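Local coordinates for protein alpha-fucosidase (Bifidobacterium bifidum, PDB 2EAB) that probably releases alpha-1,2-linked L-fucose from glycans by hydrolysis, this chain being the calcium-binding catalytic part of a much longer, probably membrane-anchored protein, at residues R106-Q111 and T560-S565; L144-N149 and A193-S198; M427-T432 and E439-L444; N784-F787 and K793-V796. All coordinates share one frame; numbering follows the deposited sequence.

Contact 1 of 4, residues R106-Q111 and T560-S565; sequences RALNKQ and TGVAYS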
loop_
_atom_site.group_PDB
_atom_site.type_symbol
_atom_site.label_atom_id
_atom_site.label_comp_id
_atom_site.label_asym_id
_atom_site.label_seq_id
_atom_site.Cartn_x
_atom_site.Cartn_y
_atom_site.Cartn_z
ATOM N N ARG A 106 -16.893 -10.287 -25.902
ATOM C CA ARG A 106 -18.310 -10.255 -26.267
ATOM C C ARG A 106 -18.868 -11.657 -26.506
ATOM O O ARG A 106 -19.950 -11.993 -26.013
ATOM C CB ARG A 106 -18.497 -9.368 -27.502
ATOM C CG ARG A 106 -19.929 -9.194 -27.990
ATOM C CD ARG A 106 -19.994 -8.222 -29.171
ATOM N NE ARG A 106 -19.305 -6.966 -28.866
ATOM C CZ ARG A 106 -18.321 -6.437 -29.589
ATOM N NH1 ARG A 106 -17.899 -7.022 -30.703
ATOM N NH2 ARG A 106 -17.766 -5.299 -29.198
ATOM N N ALA A 107 -18.124 -12.469 -27.251
ATOM C CA ALA A 107 -18.571 -13.820 -27.579
ATOM C C ALA A 107 -18.610 -14.742 -26.356
ATOM O O ALA A 107 -19.508 -15.581 -26.241
ATOM C CB ALA A 107 -17.722 -14.415 -28.690
ATOM N N LEU A 108 -17.653 -14.583 -25.440
ATOM C CA LEU A 108 -17.648 -15.363 -24.205
ATOM C C LEU A 108 -18.856 -15.005 -23.355
ATOM O O LEU A 108 -19.531 -15.884 -22.815
ATOM C CB LEU A 108 -16.358 -15.127 -23.420
ATOM C CG LEU A 108 -15.120 -15.790 -24.022
ATOM C CD1 LEU A 108 -13.856 -15.153 -23.488
ATOM C CD2 LEU A 108 -15.111 -17.299 -23.776
ATOM N N ASN A 109 -19.133 -13.709 -23.247
ATOM C CA ASN A 109 -20.301 -13.255 -22.509
ATOM C C ASN A 109 -21.607 -13.759 -23.112
ATOM O O ASN A 109 -22.537 -14.093 -22.375
ATOM C CB ASN A 109 -20.305 -11.735 -22.391
ATOM C CG ASN A 109 -19.281 -11.232 -21.400
ATOM O OD1 ASN A 109 -18.631 -12.010 -20.704
ATOM N ND2 ASN A 109 -19.131 -9.915 -21.331
ATOM N N LYS A 110 -21.660 -13.838 -24.441
ATOM C CA LYS A 110 -22.831 -14.383 -25.134
ATOM C C LYS A 110 -23.045 -15.850 -24.768
ATOM O O LYS A 110 -24.176 -16.270 -24.525
ATOM C CB LYS A 110 -22.713 -14.219 -26.653
ATOM C CG LYS A 110 -23.950 -14.662 -27.427
ATOM C CD LYS A 110 -23.824 -14.355 -28.909
ATOM C CE LYS A 110 -25.019 -14.884 -29.690
ATOM N NZ LYS A 110 -25.017 -16.375 -29.795
ATOM N N GLN A 111 -21.963 -16.626 -24.722
ATOM C CA GLN A 111 -22.058 -18.025 -24.306
ATOM C C GLN A 111 -22.668 -18.143 -22.910
ATOM O O GLN A 111 -23.552 -18.975 -22.676
ATOM C CB GLN A 111 -20.692 -18.712 -24.364
ATOM C CG GLN A 111 -20.187 -18.917 -25.782
ATOM C CD GLN A 111 -18.849 -19.638 -25.855
ATOM O OE1 GLN A 111 -17.918 -19.331 -25.110
ATOM N NE2 GLN A 111 -18.741 -20.581 -26.783
ATOM N N THR A 560 -20.764 -8.870 -14.392
ATOM C CA THR A 560 -19.650 -8.358 -15.178
ATOM C C THR A 560 -19.224 -9.315 -16.293
ATOM O O THR A 560 -18.191 -9.105 -16.928
ATOM C CB THR A 560 -18.435 -8.079 -14.281
ATOM O OG1 THR A 560 -18.123 -9.262 -13.533
ATOM C CG2 THR A 560 -18.728 -6.949 -13.312
ATOM N N GLY A 561 -20.014 -10.354 -16.550
ATOM C CA GLY A 561 -19.661 -11.321 -17.588
ATOM C C GLY A 561 -18.532 -12.229 -17.146
ATOM O O GLY A 561 -18.342 -12.463 -15.947
ATOM N N VAL A 562 -17.771 -12.735 -18.111
ATOM C CA VAL A 562 -16.774 -13.758 -17.810
ATOM C C VAL A 562 -15.797 -13.296 -16.723
ATOM O O VAL A 562 -15.216 -12.208 -16.807
ATOM C CB VAL A 562 -16.089 -14.292 -19.088
ATOM C CG1 VAL A 562 -15.280 -13.219 -19.777
ATOM C CG2 VAL A 562 -15.246 -15.508 -18.772
ATOM N N ALA A 563 -15.650 -14.121 -15.694
ATOM C CA ALA A 563 -14.845 -13.744 -14.538
ATOM C C ALA A 563 -14.284 -14.944 -13.808
ATOM O O ALA A 563 -14.898 -16.019 -13.782
ATOM C CB ALA A 563 -15.664 -12.889 -13.577
ATOM N N TYR A 564 -13.119 -14.726 -13.200
ATOM C CA TYR A 564 -12.455 -15.686 -12.334
ATOM C C TYR A 564 -12.451 -15.134 -10.922
ATOM O O TYR A 564 -12.241 -13.935 -10.721
ATOM C CB TYR A 564 -11.017 -15.883 -12.810
ATOM C CG TYR A 564 -10.219 -16.928 -12.066
ATOM C CD1 TYR A 564 -10.718 -18.216 -11.881
ATOM C CD2 TYR A 564 -8.948 -16.637 -11.573
ATOM C CE1 TYR A 564 -9.980 -19.181 -11.210
ATOM C CE2 TYR A 564 -8.199 -17.601 -10.907
ATOM C CZ TYR A 564 -8.723 -18.869 -10.729
ATOM O OH TYR A 564 -7.981 -19.820 -10.071
ATOM N N SER A 565 -12.700 -15.998 -9.944
ATOM C CA SER A 565 -12.576 -15.602 -8.550
ATOM C C SER A 565 -11.210 -16.072 -8.059
ATOM O O SER A 565 -11.031 -17.266 -7.815
ATOM C CB SER A 565 -13.686 -16.232 -7.712
ATOM O OG SER A 565 -13.762 -15.604 -6.444
HETATM O O HOH W 1 -17.592 -8.041 -19.767
#
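Asn109, on helix 103-113, points its amide at the backbone of Gly561 and Val562, where strand 562-565 begins. The tight half of the contact is the carbonyl side of that amide. OD1 of Asn109 takes the backbone N-H of Val562 at 2.8 Å (N to OD1), a nearly straight bond of 162° at the hydrogen. The same oxygen lies 3.4 Å from CA of Gly561. That glycine has a positive phi of 74°, and a CB there would run into OD1, so the amide can sit this close only because the residue lacks one. Val562 then leans over the bond: with CG1 between its own N and carbonyl carbon (chi1 65°), that methyl comes within 3.7 Å of Asn109 OD1 and meets Leu108 CB at 4.3 Å. Leu105 and Leu112 of the same helix and Val119 also touch Val562, so the polar bond lies against an apolar patch.

The other half of the amide is looser. Asn109 ND2 has no direct polar partner on 560-565; it gives a hydrogen bond to a water at 2.9 Å, which in turn donates to the carbonyl O of Thr560 at 3.1 Å. Direct on one side and water-mediated on the other, the amide is fixed in rotation. Ala107 and Lys110, on the helix's outer side, are exposed. This is a docking of a helix, inserted between two strands of the N-terminal beta-sandwich region, onto a small antiparallel sheet of the catalytic domain, with a side-chain amide bonding to strand backbone.

Contact 2 of 4, residues L144-N149 and A193-S198; sequences LDYGFN and ARLTAS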
loop_
_atom_site.group_PDB
_atom_site.type_symbol
_atom_site.label_atom_id
_atom_site.label_comp_id
_atom_site.label_asym_id
_atom_site.label_seq_id
_atom_site.Cartn_x
_atom_site.Cartn_y
_atom_site.Cartn_z
ATOM N N LEU A 144 31.281 1.662 2.318
ATOM C CA LEU A 144 32.196 2.485 3.098
ATOM C C LEU A 144 33.182 1.544 3.775
ATOM O O LEU A 144 32.875 0.943 4.803
ATOM C CB LEU A 144 31.433 3.330 4.129
ATOM C CG LEU A 144 30.293 4.216 3.612
ATOM C CD1 LEU A 144 29.473 4.788 4.760
ATOM C CD2 LEU A 144 30.815 5.332 2.732
ATOM N N ASP A 145 34.354 1.392 3.161
ATOM C CA ASP A 145 35.324 0.389 3.594
ATOM C C ASP A 145 36.380 1.016 4.498
ATOM O O ASP A 145 37.223 1.789 4.046
ATOM C CB ASP A 145 35.966 -0.312 2.384
ATOM C CG ASP A 145 36.803 -1.527 2.773
ATOM O OD1 ASP A 145 37.002 -1.782 3.980
ATOM O OD2 ASP A 145 37.274 -2.237 1.859
ATOM N N TYR A 146 36.306 0.670 5.780
ATOM C CA TYR A 146 37.186 1.219 6.807
ATOM C C TYR A 146 38.533 0.499 6.863
ATOM O O TYR A 146 39.486 1.002 7.466
ATOM C CB TYR A 146 36.492 1.164 8.173
ATOM C CG TYR A 146 35.421 2.221 8.387
ATOM C CD1 TYR A 146 34.274 2.264 7.586
ATOM C CD2 TYR A 146 35.547 3.168 9.400
ATOM C CE1 TYR A 146 33.290 3.232 7.784
ATOM C CE2 TYR A 146 34.569 4.137 9.613
ATOM C CZ TYR A 146 33.441 4.164 8.802
ATOM O OH TYR A 146 32.476 5.125 9.016
ATOM N N GLY A 147 38.600 -0.680 6.246
ATOM C CA GLY A 147 39.837 -1.455 6.153
ATOM C C GLY A 147 40.444 -1.871 7.481
ATOM O O GLY A 147 41.670 -1.864 7.632
ATOM N N PHE A 148 39.593 -2.225 8.445
ATOM C CA PHE A 148 40.064 -2.740 9.730
ATOM C C PHE A 148 40.676 -4.125 9.551
ATOM O O PHE A 148 40.179 -4.936 8.769
ATOM C CB PHE A 148 38.926 -2.816 10.758
ATOM C CG PHE A 148 38.338 -1.480 11.142
ATOM C CD1 PHE A 148 39.151 -0.396 11.471
ATOM C CD2 PHE A 148 36.957 -1.320 11.210
ATOM C CE1 PHE A 148 38.596 0.831 11.836
ATOM C CE2 PHE A 148 36.393 -0.100 11.576
ATOM C CZ PHE A 148 37.212 0.977 11.888
ATOM N N ASN A 149 41.757 -4.386 10.281
ATOM C CA ASN A 149 42.417 -5.690 10.244
ATOM C C ASN A 149 41.649 -6.738 11.047
ATOM O O ASN A 149 41.608 -7.913 10.674
ATOM C CB ASN A 149 43.856 -5.578 10.758
ATOM C CG ASN A 149 44.680 -4.562 9.983
ATOM O OD1 ASN A 149 44.833 -4.664 8.763
ATOM N ND2 ASN A 149 45.223 -3.577 10.692
ATOM N N ALA A 193 25.015 10.774 4.833
ATOM C CA ALA A 193 25.738 9.884 5.730
ATOM C C ALA A 193 26.728 10.716 6.535
ATOM O O ALA A 193 27.646 11.322 5.972
ATOM C CB ALA A 193 26.452 8.792 4.958
ATOM N N ARG A 194 26.513 10.761 7.845
ATOM C CA ARG A 194 27.375 11.489 8.765
ATOM C C ARG A 194 28.252 10.476 9.484
ATOM O O ARG A 194 27.747 9.595 10.176
ATOM C CB ARG A 194 26.525 12.287 9.760
ATOM C CG ARG A 194 27.306 13.029 10.839
ATOM C CD ARG A 194 28.070 14.208 10.270
ATOM N NE ARG A 194 28.867 14.878 11.294
ATOM C CZ ARG A 194 29.797 15.796 11.043
ATOM N NH1 ARG A 194 30.063 16.161 9.796
ATOM N NH2 ARG A 194 30.473 16.344 12.046
ATOM N N LEU A 195 29.566 10.596 9.293
ATOM C CA LEU A 195 30.516 9.610 9.801
ATOM C C LEU A 195 31.535 10.279 10.705
ATOM O O LEU A 195 32.086 11.318 10.350
ATOM C CB LEU A 195 31.226 8.909 8.637
ATOM C CG LEU A 195 30.349 8.413 7.480
ATOM C CD1 LEU A 195 31.191 7.993 6.298
ATOM C CD2 LEU A 195 29.446 7.274 7.918
ATOM N N THR A 196 31.765 9.694 11.881
ATOM C CA THR A 196 32.732 10.242 12.840
ATOM C C THR A 196 33.645 9.185 13.453
ATOM O O THR A 196 33.304 8.002 13.516
ATOM C CB THR A 196 32.047 11.008 14.010
ATOM O OG1 THR A 196 31.525 10.075 14.963
ATOM C CG2 THR A 196 30.938 11.940 13.515
ATOM N N ALA A 197 34.815 9.643 13.894
ATOM C CA ALA A 197 35.683 8.888 14.791
ATOM C C ALA A 197 35.929 9.748 16.030
ATOM O O ALA A 197 35.949 10.974 15.935
ATOM C CB ALA A 197 36.989 8.553 14.105
ATOM N N SER A 198 36.107 9.108 17.184
ATOM C CA SER A 198 36.256 9.833 18.453
ATOM C C SER A 198 37.632 10.482 18.619
ATOM O O SER A 198 37.798 11.406 19.423
ATOM C CB SER A 198 35.964 8.912 19.637
ATOM O OG SER A 198 36.848 7.807 19.651
HETATM O O HOH W 2 32.385 6.273 11.406
#
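Leu144 and Leu195 reach toward each other tip to tip, CD1 of Leu144 standing 3.9 Å from CD1 of Leu195 and almost as near to its CD2. Tyr146 comes in at an angle to the same leucine: its OH lies 3.9 Å from CD2 of Leu195 and 4.0 Å from CB of Leu195, so the leucine is touched by an apolar tip and by the end of a phenol. The hydroxyl also has a polar partner within this apolar setting, a water 2.7 Å from Tyr146 OH that donates to the carbonyl O of Thr196 at 2.9 Å. One water thus ties the ring to the backbone just past Leu195. With an alanine in place of Leu195, both methyls would be gone, and a gap would probably open between the tip of Leu144 and the phenol end, setting the Tyr146 ring freer to shift.

The next shell positions the tyrosine. Its CG lies beside the backbone N (chi1 -76°), which sends the ring toward 193-198, with the carbonyl O of Leu144 in plane at the ring edge. Behind it, Tyr146 CB rests on a face of the Phe148 ring, 3.6 Å above the plane and near the rim. Asp145 OD1 accepts the N-H of Gly147 in an Asx turn that shapes the chain as it leaves its strand. Farther out, strand 140-145 belongs to the seven-stranded sheet and strand 190-197 to the nine-stranded one, so the contact bridges the two layers of a beta-sandwich; Phe205 of strand 203-208 touches both leucines, while Arg180 of strand 176-185 lies against Tyr146 and Leu195.

Contact 3 of 4, residues M427-T432 and E439-L444; sequences MNYWPT and ELAEPL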
loop_
_atom_site.group_PDB
_atom_site.type_symbol
_atom_site.label_atom_id
_atom_site.label_comp_id
_atom_site.label_asym_id
_atom_site.label_seq_id
_atom_site.Cartn_x
_atom_site.Cartn_y
_atom_site.Cartn_z
ATOM N N MET A 427 -3.544 -2.661 -0.556
ATOM C CA MET A 427 -3.118 -2.804 0.833
ATOM C C MET A 427 -2.084 -1.752 1.239
ATOM O O MET A 427 -2.131 -1.231 2.358
ATOM C CB MET A 427 -2.591 -4.213 1.088
ATOM C CG MET A 427 -2.378 -4.512 2.559
ATOM S SD MET A 427 -1.970 -6.220 2.916
ATOM C CE MET A 427 -3.365 -7.076 2.169
ATOM N N ASN A 428 -1.169 -1.432 0.325
ATOM C CA ASN A 428 -0.182 -0.382 0.573
ATOM C C ASN A 428 -0.840 0.938 0.952
ATOM O O ASN A 428 -0.238 1.749 1.659
ATOM C CB ASN A 428 0.683 -0.136 -0.665
ATOM C CG ASN A 428 1.706 -1.229 -0.917
ATOM O OD1 ASN A 428 1.665 -2.305 -0.323
ATOM N ND2 ASN A 428 2.620 -0.956 -1.840
ATOM N N TYR A 429 -2.052 1.155 0.445
ATOM C CA TYR A 429 -2.797 2.386 0.695
ATOM C C TYR A 429 -4.065 2.182 1.518
ATOM O O TYR A 429 -5.039 2.937 1.385
ATOM C CB TYR A 429 -3.033 3.163 -0.620
ATOM C CG TYR A 429 -1.717 3.670 -1.159
ATOM C CD1 TYR A 429 -1.214 4.905 -0.754
ATOM C CD2 TYR A 429 -0.940 2.888 -2.011
ATOM C CE1 TYR A 429 0.021 5.357 -1.205
ATOM C CE2 TYR A 429 0.292 3.334 -2.468
ATOM C CZ TYR A 429 0.767 4.565 -2.060
ATOM O OH TYR A 429 1.993 4.988 -2.517
ATOM N N TRP A 430 -4.051 1.160 2.374
ATOM C CA TRP A 430 -5.103 0.997 3.378
ATOM C C TRP A 430 -4.936 1.810 4.666
ATOM O O TRP A 430 -5.940 2.265 5.199
ATOM C CB TRP A 430 -5.336 -0.469 3.742
ATOM C CG TRP A 430 -6.064 -1.262 2.698
ATOM C CD1 TRP A 430 -6.748 -0.786 1.612
ATOM C CD2 TRP A 430 -6.200 -2.686 2.664
ATOM N NE1 TRP A 430 -7.277 -1.836 0.888
ATOM C CE2 TRP A 430 -6.956 -3.012 1.516
ATOM C CE3 TRP A 430 -5.750 -3.721 3.494
ATOM C CZ2 TRP A 430 -7.268 -4.338 1.175
ATOM C CZ3 TRP A 430 -6.059 -5.036 3.152
ATOM C CH2 TRP A 430 -6.812 -5.329 2.006
ATOM N N PRO A 431 -3.705 1.955 5.211
ATOM C CA PRO A 431 -3.608 2.770 6.439
ATOM C C PRO A 431 -3.380 4.254 6.190
ATOM O O PRO A 431 -3.313 5.033 7.139
ATOM C CB PRO A 431 -2.374 2.193 7.128
ATOM C CG PRO A 431 -1.487 1.788 5.987
ATOM C CD PRO A 431 -2.402 1.360 4.851
ATOM N N THR A 432 -3.261 4.645 4.932
ATOM C CA THR A 432 -2.738 5.961 4.600
ATOM C C THR A 432 -3.590 7.101 5.149
ATOM O O THR A 432 -3.058 8.123 5.576
ATOM C CB THR A 432 -2.586 6.093 3.079
ATOM O OG1 THR A 432 -2.020 4.880 2.562
ATOM C CG2 THR A 432 -1.696 7.277 2.713
ATOM N N GLU A 439 -1.860 12.995 2.750
ATOM C CA GLU A 439 -1.121 13.618 1.653
ATOM C C GLU A 439 -0.213 12.623 0.930
ATOM O O GLU A 439 0.142 12.823 -0.234
ATOM C CB GLU A 439 -0.316 14.822 2.148
ATOM C CG GLU A 439 0.823 14.483 3.084
ATOM C CD GLU A 439 0.472 14.608 4.550
ATOM O OE1 GLU A 439 -0.670 14.280 4.945
ATOM O OE2 GLU A 439 1.358 15.049 5.315
ATOM N N LEU A 440 0.147 11.546 1.622
ATOM C CA LEU A 440 1.067 10.559 1.073
ATOM C C LEU A 440 0.388 9.617 0.077
ATOM O O LEU A 440 1.053 8.800 -0.560
ATOM C CB LEU A 440 1.776 9.792 2.191
ATOM C CG LEU A 440 2.497 10.640 3.247
ATOM C CD1 LEU A 440 3.413 9.777 4.089
ATOM C CD2 LEU A 440 3.281 11.788 2.636
ATOM N N ALA A 441 -0.930 9.748 -0.080
ATOM C CA ALA A 441 -1.657 9.030 -1.125
ATOM C C ALA A 441 -1.499 9.679 -2.496
ATOM O O ALA A 441 -1.863 9.078 -3.507
ATOM C CB ALA A 441 -3.127 8.934 -0.770
ATOM N N GLU A 442 -0.970 10.900 -2.543
ATOM C CA GLU A 442 -0.876 11.632 -3.808
ATOM C C GLU A 442 -0.255 10.822 -4.960
ATOM O O GLU A 442 -0.820 10.799 -6.052
ATOM C CB GLU A 442 -0.159 12.979 -3.627
ATOM C CG GLU A 442 0.042 13.789 -4.920
ATOM C CD GLU A 442 -1.245 14.066 -5.694
ATOM O OE1 GLU A 442 -2.321 14.212 -5.070
ATOM O OE2 GLU A 442 -1.168 14.158 -6.940
ATOM N N PRO A 443 0.904 10.167 -4.737
ATOM C CA PRO A 443 1.452 9.397 -5.863
ATOM C C PRO A 443 0.551 8.257 -6.347
ATOM O O PRO A 443 0.625 7.895 -7.519
ATOM C CB PRO A 443 2.789 8.867 -5.329
ATOM C CG PRO A 443 2.684 8.957 -3.860
ATOM C CD PRO A 443 1.807 10.138 -3.571
ATOM N N LEU A 444 -0.276 7.679 -5.476
ATOM C CA LEU A 444 -1.248 6.693 -5.948
ATOM C C LEU A 444 -2.292 7.343 -6.851
ATOM O O LEU A 444 -2.646 6.791 -7.890
ATOM C CB LEU A 444 -1.938 5.949 -4.799
ATOM C CG LEU A 444 -2.926 4.876 -5.276
ATOM C CD1 LEU A 444 -2.187 3.734 -5.985
ATOM C CD2 LEU A 444 -3.772 4.364 -4.128
#
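Tyr429 and Thr432 meet the 3-10 turn 439-441 and the start of helix 442-450 in the catalytic domain, which belongs to the six-hairpin clan of (alpha/alpha)6 barrels; the segments lie either side of a short connection between two of its helices. Just before them Asn428, at the end of helix 424-428, donates through ND2 to the carbonyl O of Asn396. Tyr429 then carries most of the contact. Its ring, placed with CG beside the backbone N (chi1 -67°), receives Leu444 over one face: CB of Leu444 sits 4.0 Å from the ring centroid and only 5° off the normal, a CH-pi contact, while CD2 of Leu444 reaches back to Tyr429 CG at 3.7 Å. The two side chains run antiparallel past one another. At the ring edge, in plane, the carbonyl O of Leu440 approaches Tyr429 CE1 to 3.7 Å.

The phenol is held from beyond the segments. Its OH is hydrogen-bonded to Ser387 OG and accepts from Ser395 N, and Ser387 OG also bonds to the O of Leu440. Ser387 directly follows the calcium ligand Ser386, and Ser395 lies two residues past Leu393, another ligand; Pro443's side chain is itself about 6 Å from the bound calcium ion. Trp430 instead packs edge-to-face with Phe687. The walk finishes at Thr432, whose CG2, anti to its own nitrogen, touches the backbone N of Ala441 at 3.8 Å and the CB of Ala441 at 4.1 Å.

Contact 4 of 4, residues N784-F787 and K793-V796; sequences NSTF and KKYV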
loop_
_atom_site.group_PDB
_atom_site.type_symbol
_atom_site.label_atom_id
_atom_site.label_comp_id
_atom_site.label_asym_id
_atom_site.label_seq_id
_atom_site.Cartn_x
_atom_site.Cartn_y
_atom_site.Cartn_z
ATOM N N ASN A 784 -16.709 3.536 8.068
ATOM C CA ASN A 784 -17.187 3.198 6.728
ATOM C C ASN A 784 -18.654 2.811 6.652
ATOM O O ASN A 784 -19.189 2.658 5.550
ATOM C CB ASN A 784 -16.381 2.031 6.161
ATOM C CG ASN A 784 -16.686 0.728 6.872
ATOM O OD1 ASN A 784 -16.401 0.590 8.059
ATOM N ND2 ASN A 784 -17.280 -0.222 6.164
ATOM N N SER A 785 -19.304 2.616 7.792
ATOM C CA SER A 785 -20.651 2.061 7.758
ATOM C C SER A 785 -21.737 3.129 7.758
ATOM O O SER A 785 -21.453 4.317 7.901
ATOM C CB SER A 785 -20.854 1.065 8.894
ATOM O OG SER A 785 -22.017 0.296 8.661
ATOM N N THR A 786 -22.971 2.681 7.552
ATOM C CA THR A 786 -24.152 3.534 7.601
ATOM C C THR A 786 -25.111 2.975 8.644
ATOM O O THR A 786 -25.446 1.788 8.626
ATOM C CB THR A 786 -24.828 3.619 6.223
ATOM O OG1 THR A 786 -23.949 4.289 5.314
ATOM C CG2 THR A 786 -26.146 4.382 6.293
ATOM N N PHE A 787 -25.522 3.843 9.560
ATOM C CA PHE A 787 -26.431 3.531 10.660
ATOM C C PHE A 787 -27.834 3.952 10.253
ATOM O O PHE A 787 -28.018 5.004 9.632
ATOM C CB PHE A 787 -25.977 4.336 11.878
ATOM C CG PHE A 787 -26.726 4.051 13.158
ATOM C CD1 PHE A 787 -26.219 3.152 14.088
ATOM C CD2 PHE A 787 -27.883 4.759 13.475
ATOM C CE1 PHE A 787 -26.877 2.934 15.294
ATOM C CE2 PHE A 787 -28.547 4.544 14.679
ATOM C CZ PHE A 787 -28.042 3.633 15.586
ATOM N N LYS A 793 -33.949 7.169 9.754
ATOM C CA LYS A 793 -32.919 8.154 9.439
ATOM C C LYS A 793 -31.555 7.488 9.305
ATOM O O LYS A 793 -31.178 6.650 10.128
ATOM C CB LYS A 793 -32.886 9.255 10.499
ATOM C CG LYS A 793 -31.858 10.355 10.265
ATOM C CD LYS A 793 -32.173 11.228 9.059
ATOM C CE LYS A 793 -31.167 12.364 8.923
ATOM N NZ LYS A 793 -29.768 11.879 8.720
ATOM N N LYS A 794 -30.827 7.867 8.256
ATOM C CA LYS A 794 -29.521 7.284 7.974
ATOM C C LYS A 794 -28.373 8.224 8.324
ATOM O O LYS A 794 -28.459 9.441 8.119
ATOM C CB LYS A 794 -29.444 6.809 6.520
ATOM C CG LYS A 794 -30.364 5.613 6.272
ATOM C CD LYS A 794 -30.267 5.042 4.877
ATOM C CE LYS A 794 -31.248 3.890 4.696
ATOM N NZ LYS A 794 -30.858 2.656 5.442
ATOM N N TYR A 795 -27.310 7.645 8.871
ATOM C CA TYR A 795 -26.096 8.382 9.206
ATOM C C TYR A 795 -24.951 7.665 8.515
ATOM O O TYR A 795 -24.558 6.564 8.904
ATOM C CB TYR A 795 -25.899 8.474 10.724
ATOM C CG TYR A 795 -27.147 8.950 11.437
ATOM C CD1 TYR A 795 -27.311 10.283 11.808
ATOM C CD2 TYR A 795 -28.188 8.058 11.711
ATOM C CE1 TYR A 795 -28.487 10.707 12.443
ATOM C CE2 TYR A 795 -29.351 8.468 12.338
ATOM C CZ TYR A 795 -29.488 9.786 12.703
ATOM O OH TYR A 795 -30.646 10.179 13.327
ATOM N N VAL A 796 -24.455 8.295 7.456
ATOM C CA VAL A 796 -23.475 7.692 6.568
ATOM C C VAL A 796 -22.072 7.989 7.075
ATOM O O VAL A 796 -21.761 9.132 7.434
ATOM C CB VAL A 796 -23.659 8.220 5.128
ATOM C CG1 VAL A 796 -22.599 7.658 4.196
ATOM C CG2 VAL A 796 -25.054 7.885 4.605
#
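Phe787 and Tyr795 form the hydrogen-bonded pair of a short antiparallel hairpin. Phe787 N donates to Tyr795 O at 3.0 Å, and Tyr795 N returns to Phe787 O at 2.8 Å. Each carbonyl also receives a CA-H: Thr786 CA is 3.3 Å from Tyr795 O, and Lys794 CA is 3.2 Å from Phe787 O. One residue along, Thr786 and Val796 make the non-hydrogen-bonded pair.

On the face of Thr786 and Val796 the two side chains run alongside each other, OG1 of Thr786 3.8 Å from CG1 of Val796, while CG2 of Thr786 brushes CB of Lys794 at 4.1 Å. A glycine in place of Thr786 would strip away both branches and is likely to leave Val796 and the Lys794 stem without their neighbour across the strands. Thr786 is also about 5 Å, side chain to side chain, from Asp690, a calcium ligand in another structure of this protein, though no calcium is bound there in this model.

On the other face the rings of Phe787 and Tyr795 point the same way, meeting obliquely at CD2 of each, 3.8 Å apart. Tyr795 OH bonds to Asp789 OD2 in the connecting loop, and Lys793 NZ, donating to Lys794 O, hangs over the rim of the tyrosine ring. Beneath this aromatic pair lie Leu881 of strand 880-884 and Val873 of strand 871-874, both touching both rings, so the hairpin lies against the five-stranded mixed sheet.

In the fold
The four contacts are spread through the 888 modelled residues and none touches another. Contact 1 closes a loop of 448 residues, and contacts 2 and 3 fall one after the other inside it; contact 4 follows last. Contact 2 sits in the N-terminal beta-sandwich, its centre about 63 Å from that of contact 1, on the opposite side of the chain's centre. Yet the helix of contact 1 comes from the same N-terminal family region, so parts of this region lie on opposite sides of the molecule's centre. Contact 3 lies near the middle, with contact 4 about 25 Å away between centres, in the hairpin 786-796, packed on the five-stranded mixed sheet.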